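HicB3 antitoxin (Yersinia pestis, PDB 4P78) serves as the antitoxin of the HicA3-HicB3 toxin-antitoxin system, probably neutralising the HicA3 toxin by binding it. Local coordinates at the interface of chains A and B. Residues are numbered along the deposited sequence; one frame, centred on the assembly and turned at random. Chains: chain A/B, HicB3 antitoxin.

Contact 1: the interface of chains A and B. Residues chain A 2-4, 60-61, 66, 81; chain B 31.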
loop_
_atom_site.group_PDB
_atom_site.type_symbol
_atom_site.label_atom_id
_atom_site.label_comp_id
_atom_site.label_asym_id
_atom_site.label_seq_id
_atom_site.Cartn_x
_atom_site.Cartn_y
_atom_site.Cartn_z
ATOM N N ILE A 2 10.269 2.146 -7.108
ATOM C CA ILE A 2 9.115 2.183 -6.215
ATOM C C ILE A 2 9.372 1.387 -4.946
ATOM O O ILE A 2 9.688 0.202 -5.002
ATOM C CB ILE A 2 7.841 1.622 -6.884
ATOM C CG1 ILE A 2 7.475 2.432 -8.120
ATOM C CG2 ILE A 2 6.659 1.679 -5.916
ATOM C CD1 ILE A 2 6.961 3.796 -7.775
ATOM N N TYR A 3 9.217 2.043 -3.798
ATOM C CA TYR A 3 9.351 1.371 -2.519
ATOM C C TYR A 3 8.043 1.318 -1.752
ATOM O O TYR A 3 7.254 2.266 -1.779
ATOM C CB TYR A 3 10.414 2.060 -1.660
ATOM C CG TYR A 3 11.807 1.547 -1.901
ATOM C CD1 TYR A 3 12.633 2.134 -2.851
ATOM C CD2 TYR A 3 12.303 0.473 -1.170
ATOM C CE1 TYR A 3 13.916 1.655 -3.065
ATOM C CE2 TYR A 3 13.578 -0.001 -1.375
ATOM C CZ TYR A 3 14.383 0.591 -2.321
ATOM O OH TYR A 3 15.662 0.102 -2.518
ATOM N N PRO A 4 7.815 0.202 -1.051
ATOM C CA PRO A 4 6.670 0.099 -0.142
ATOM C C PRO A 4 6.935 0.857 1.143
ATOM O O PRO A 4 8.078 0.847 1.621
ATOM C CB PRO A 4 6.569 -1.393 0.140
ATOM C CG PRO A 4 7.986 -1.907 -0.054
ATOM C CD PRO A 4 8.605 -1.044 -1.115
ATOM N N PRO A 60 12.685 -3.937 -3.248
ATOM C CA PRO A 60 11.424 -4.519 -2.772
ATOM C C PRO A 60 11.212 -5.971 -3.194
ATOM O O PRO A 60 11.493 -6.346 -4.335
ATOM C CB PRO A 60 10.365 -3.616 -3.409
ATOM C CG PRO A 60 11.044 -2.300 -3.558
ATOM C CD PRO A 60 12.474 -2.631 -3.904
ATOM N N LYS A 61 10.667 -6.755 -2.266
ATOM C CA LYS A 61 10.489 -8.192 -2.421
ATOM C C LYS A 61 9.255 -8.627 -3.240
ATOM O O LYS A 61 8.653 -7.846 -3.975
ATOM C CB LYS A 61 10.418 -8.826 -1.033
ATOM C CG LYS A 61 11.442 -8.265 -0.030
ATOM C CD LYS A 61 12.881 -8.374 -0.554
ATOM C CE LYS A 61 13.898 -7.800 0.446
ATOM N NZ LYS A 61 13.991 -6.303 0.443
ATOM N N TYR A 66 4.552 -8.675 1.488
ATOM C CA TYR A 66 3.820 -7.560 2.102
ATOM C C TYR A 66 2.394 -7.957 2.471
ATOM O O TYR A 66 1.911 -7.625 3.554
ATOM C CB TYR A 66 3.839 -6.344 1.168
ATOM C CG TYR A 66 5.258 -6.030 0.751
ATOM C CD1 TYR A 66 6.106 -5.299 1.585
ATOM C CD2 TYR A 66 5.780 -6.532 -0.440
ATOM C CE1 TYR A 66 7.434 -5.047 1.225
ATOM C CE2 TYR A 66 7.106 -6.282 -0.814
ATOM C CZ TYR A 66 7.928 -5.544 0.019
ATOM O OH TYR A 66 9.242 -5.300 -0.369
ATOM N N PHE A 81 3.223 3.679 -1.550
ATOM C CA PHE A 81 4.315 3.564 -2.501
ATOM C C PHE A 81 4.998 4.906 -2.642
ATOM O O PHE A 81 4.333 5.932 -2.809
ATOM C CB PHE A 81 3.800 3.085 -3.872
ATOM C CG PHE A 81 2.822 1.956 -3.777
ATOM C CD1 PHE A 81 1.468 2.207 -3.607
ATOM C CD2 PHE A 81 3.257 0.638 -3.819
ATOM C CE1 PHE A 81 0.561 1.165 -3.488
ATOM C CE2 PHE A 81 2.356 -0.414 -3.707
ATOM C CZ PHE A 81 1.010 -0.155 -3.543
ATOM N N PHE B 31 6.110 -6.552 -7.253
ATOM C CA PHE B 31 5.766 -5.461 -6.361
ATOM C C PHE B 31 5.475 -4.177 -7.139
ATOM O O PHE B 31 4.556 -3.426 -6.798
ATOM C CB PHE B 31 6.879 -5.176 -5.346
ATOM C CG PHE B 31 6.603 -3.958 -4.542
ATOM C CD1 PHE B 31 5.727 -4.020 -3.475
ATOM C CD2 PHE B 31 7.123 -2.734 -4.916
ATOM C CE1 PHE B 31 5.399 -2.883 -2.752
ATOM C CE2 PHE B 31 6.810 -1.590 -4.201
ATOM C CZ PHE B 31 5.935 -1.667 -3.120
HETATM O O HOH W 1 8.488 -8.174 -6.665
#
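B:Phe31, the first residue of helix 31-52, pushes its ring into a pocket of chain A walled by A:Pro4, A:Pro60, A:Tyr66, A:Phe81 and A:Ile2. It is a knob-in-pocket contact between two copies of the antitoxin. CG stands anti to the backbone N (chi1 173°), which carries the ring away from the helix start with its CZ end leading toward strand 2-9. There CZ of B:Phe31 lies 3.3 Å from A:Pro4 CB, and CE2 of the same ring comes close to the proline CD. The pyrrolidine ring therefore meets the far end of the phenyl ring obliquely, on the same side of its plane as A:Pro60. That second proline sits farther back and over the rim, its CB 3.7 Å from CD2 of B:Phe31. A:Pro60 is itself backed by A:Tyr3, whose ring has the proline CD lying over one face near the rim; this second-shell packing should help set the pocket wall.

A:Phe81 approaches from the opposite side of the B:Phe31 plane. A:Phe81 CD2 comes 3.6 Å from B:Phe31 CZ, with the two rings inclined by about 45°, so they do not stack. A:Ile2 sends its CG2 branch across the side chain at nearly a right angle, meeting CE2. A:Tyr66 also lies crosswise to B:Phe31, and CE1 of B:Phe31 stands above one tyrosine face, toward the rim. The phenol end of this tyrosine is held within chain A: its OH accepts a hydrogen bond from A:Lys61 N at 2.8 Å, tying helix 63-67 to the loop beside the pocket. At the base of the phenylalanine, water 1 links the chains, 2.7 Å from A:Lys61 O and 2.9 Å from B:Phe31 N, with an almost straight line at the hydrogen (167°) between this amide and the water.

Contact 2: the interface of chains A and B. Residues chain A 63, 79, 81; chain B 7, 31, 34-35, 78, 81-82.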
loop_
_atom_site.group_PDB
_atom_site.type_symbol
_atom_site.label_atom_id
_atom_site.label_comp_id
_atom_site.label_asym_id
_atom_site.label_seq_id
_atom_site.Cartn_x
_atom_site.Cartn_y
_atom_site.Cartn_z
ATOM N N PRO A 63 5.434 -9.486 -3.813
ATOM C CA PRO A 63 4.193 -8.926 -3.244
ATOM C C PRO A 63 3.629 -9.760 -2.102
ATOM O O PRO A 63 3.058 -9.208 -1.164
ATOM C CB PRO A 63 3.221 -8.938 -4.432
ATOM C CG PRO A 63 4.094 -8.875 -5.628
ATOM C CD PRO A 63 5.373 -9.585 -5.284
ATOM N N LEU A 79 -0.536 0.051 3.272
ATOM C CA LEU A 79 0.568 0.026 2.310
ATOM C C LEU A 79 0.518 1.215 1.346
ATOM O O LEU A 79 -0.516 1.491 0.724
ATOM C CB LEU A 79 0.548 -1.273 1.505
ATOM C CG LEU A 79 1.511 -1.403 0.315
ATOM C CD1 LEU A 79 2.980 -1.418 0.776
ATOM C CD2 LEU A 79 1.174 -2.666 -0.478
ATOM N N PHE A 81 3.223 3.679 -1.550
ATOM C CA PHE A 81 4.315 3.564 -2.501
ATOM C C PHE A 81 4.998 4.906 -2.642
ATOM O O PHE A 81 4.333 5.932 -2.809
ATOM C CB PHE A 81 3.800 3.085 -3.872
ATOM C CG PHE A 81 2.822 1.956 -3.777
ATOM C CD1 PHE A 81 1.468 2.207 -3.607
ATOM C CD2 PHE A 81 3.257 0.638 -3.819
ATOM C CE1 PHE A 81 0.561 1.165 -3.488
ATOM C CE2 PHE A 81 2.356 -0.414 -3.707
ATOM C CZ PHE A 81 1.010 -0.155 -3.543
ATOM N N ILE B 7 -5.842 -5.593 -1.579
ATOM C CA ILE B 7 -4.879 -6.458 -2.272
ATOM C C ILE B 7 -4.840 -7.864 -1.685
ATOM O O ILE B 7 -4.705 -8.031 -0.473
ATOM C CB ILE B 7 -3.459 -5.859 -2.232
ATOM C CG1 ILE B 7 -3.463 -4.426 -2.779
ATOM C CG2 ILE B 7 -2.487 -6.705 -3.033
ATOM C CD1 ILE B 7 -2.239 -3.605 -2.346
ATOM N N PHE B 31 6.110 -6.552 -7.253
ATOM C CA PHE B 31 5.766 -5.461 -6.361
ATOM C C PHE B 31 5.475 -4.177 -7.139
ATOM O O PHE B 31 4.556 -3.426 -6.798
ATOM C CB PHE B 31 6.879 -5.176 -5.346
ATOM C CG PHE B 31 6.603 -3.958 -4.542
ATOM C CD1 PHE B 31 5.727 -4.020 -3.475
ATOM C CD2 PHE B 31 7.123 -2.734 -4.916
ATOM C CE1 PHE B 31 5.399 -2.883 -2.752
ATOM C CE2 PHE B 31 6.810 -1.590 -4.201
ATOM C CZ PHE B 31 5.935 -1.667 -3.120
ATOM N N ILE B 34 1.894 -3.375 -8.637
ATOM C CA ILE B 34 0.719 -3.095 -7.812
ATOM C C ILE B 34 0.179 -1.711 -8.113
ATOM O O ILE B 34 -0.951 -1.581 -8.589
ATOM C CB ILE B 34 1.012 -3.226 -6.284
ATOM C CG1 ILE B 34 1.539 -4.623 -5.957
ATOM C CG2 ILE B 34 -0.263 -2.927 -5.467
ATOM C CD1 ILE B 34 2.009 -4.799 -4.522
ATOM N N SER B 35 0.988 -0.681 -7.875
ATOM C CA SER B 35 0.527 0.691 -8.096
ATOM C C SER B 35 0.296 0.955 -9.588
ATOM O O SER B 35 -0.710 1.566 -9.970
ATOM C CB SER B 35 1.525 1.709 -7.523
ATOM O OG SER B 35 2.757 1.647 -8.221
ATOM N N ILE B 78 -4.787 -7.045 2.164
ATOM C CA ILE B 78 -4.263 -5.869 2.838
ATOM C C ILE B 78 -4.793 -4.601 2.194
ATOM O O ILE B 78 -5.228 -4.597 1.039
ATOM C CB ILE B 78 -2.708 -5.808 2.844
ATOM C CG1 ILE B 78 -2.150 -5.957 1.424
ATOM C CG2 ILE B 78 -2.147 -6.829 3.820
ATOM C CD1 ILE B 78 -0.687 -5.500 1.275
ATOM N N PHE B 81 -3.053 2.156 -0.853
ATOM C CA PHE B 81 -3.612 3.308 -1.551
ATOM C C PHE B 81 -2.660 3.741 -2.642
ATOM O O PHE B 81 -1.444 3.599 -2.512
ATOM C CB PHE B 81 -3.897 4.478 -0.593
ATOM C CG PHE B 81 -2.668 5.234 -0.168
ATOM C CD1 PHE B 81 -1.875 4.763 0.876
ATOM C CD2 PHE B 81 -2.317 6.424 -0.791
ATOM C CE1 PHE B 81 -0.737 5.455 1.281
ATOM C CE2 PHE B 81 -1.180 7.131 -0.391
ATOM C CZ PHE B 81 -0.393 6.643 0.655
ATOM N N VAL B 82 -3.233 4.251 -3.725
ATOM C CA VAL B 82 -2.482 4.805 -4.842
ATOM C C VAL B 82 -2.916 6.250 -5.064
ATOM O O VAL B 82 -4.038 6.631 -4.727
ATOM C CB VAL B 82 -2.696 4.005 -6.144
ATOM C CG1 VAL B 82 -2.101 2.610 -6.025
ATOM C CG2 VAL B 82 -4.196 3.926 -6.501
HETATM O O HOH W 2 0.744 5.173 -2.291
#
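A:Phe81 turns its ring into the apolar centre against helix 31-52 of chain B. B:Ser35 meets it through carbon: CB lies over the middle of one face, 4.0 Å from the ring centroid. At the tip, A:Phe81 CZ touches the CG2 branch of B:Ile34 at 3.6 Å, the two side chains crossing nearly at right angles. B:Val82 runs beside the ring, pointing the same way, with CG1 near CE1. Next along, A:Leu79 extends CD2 to B:Ile78 CD1, 3.8 Å away, and to B:Ile7 CD1. At the flank, A:Pro63 CG rests on the backbone of B:Phe31, 3.9 Å from its CA.

At the polar rim the two 78-83 strands meet, running in the same general direction. B:Phe81 N donates to A:Leu79 O at 3.1 Å, almost head-on to the carbonyl, though bent at hydrogen (139°). One step on, water 2 bridges the strands, 3.0 Å from A:Phe81 N and 2.7 Å from B:Phe81 O. B:Phe81 has CG between its own N and carbonyl carbon (chi1 76°), which swings its ring to the water side, where water 2 lies above one face. Residue 81 thus plays different parts in the two chains. The patch joins the antitoxin copies through a core and a short strand-to-strand link, and may support their pairing within the toxin-antitoxin complex.

Contact 1 and contact 2 are neighbouring parts of one A-B interface, the centres of their C-alpha atoms about 8 Å apart. They share A:Phe81 and B:Phe31, so each of these residues faces both patches. Strand 78-83 and helix 63-67 of chain A, and helix 31-52 of chain B, contribute to both, making a continuous apolar seam with a water bridge in each patch. The interface as a whole departs from exact two-fold symmetry. In the deposited assembly it brings two antitoxins together alongside two other protein chains; whether this pairing persists in solution the structure alone does not show.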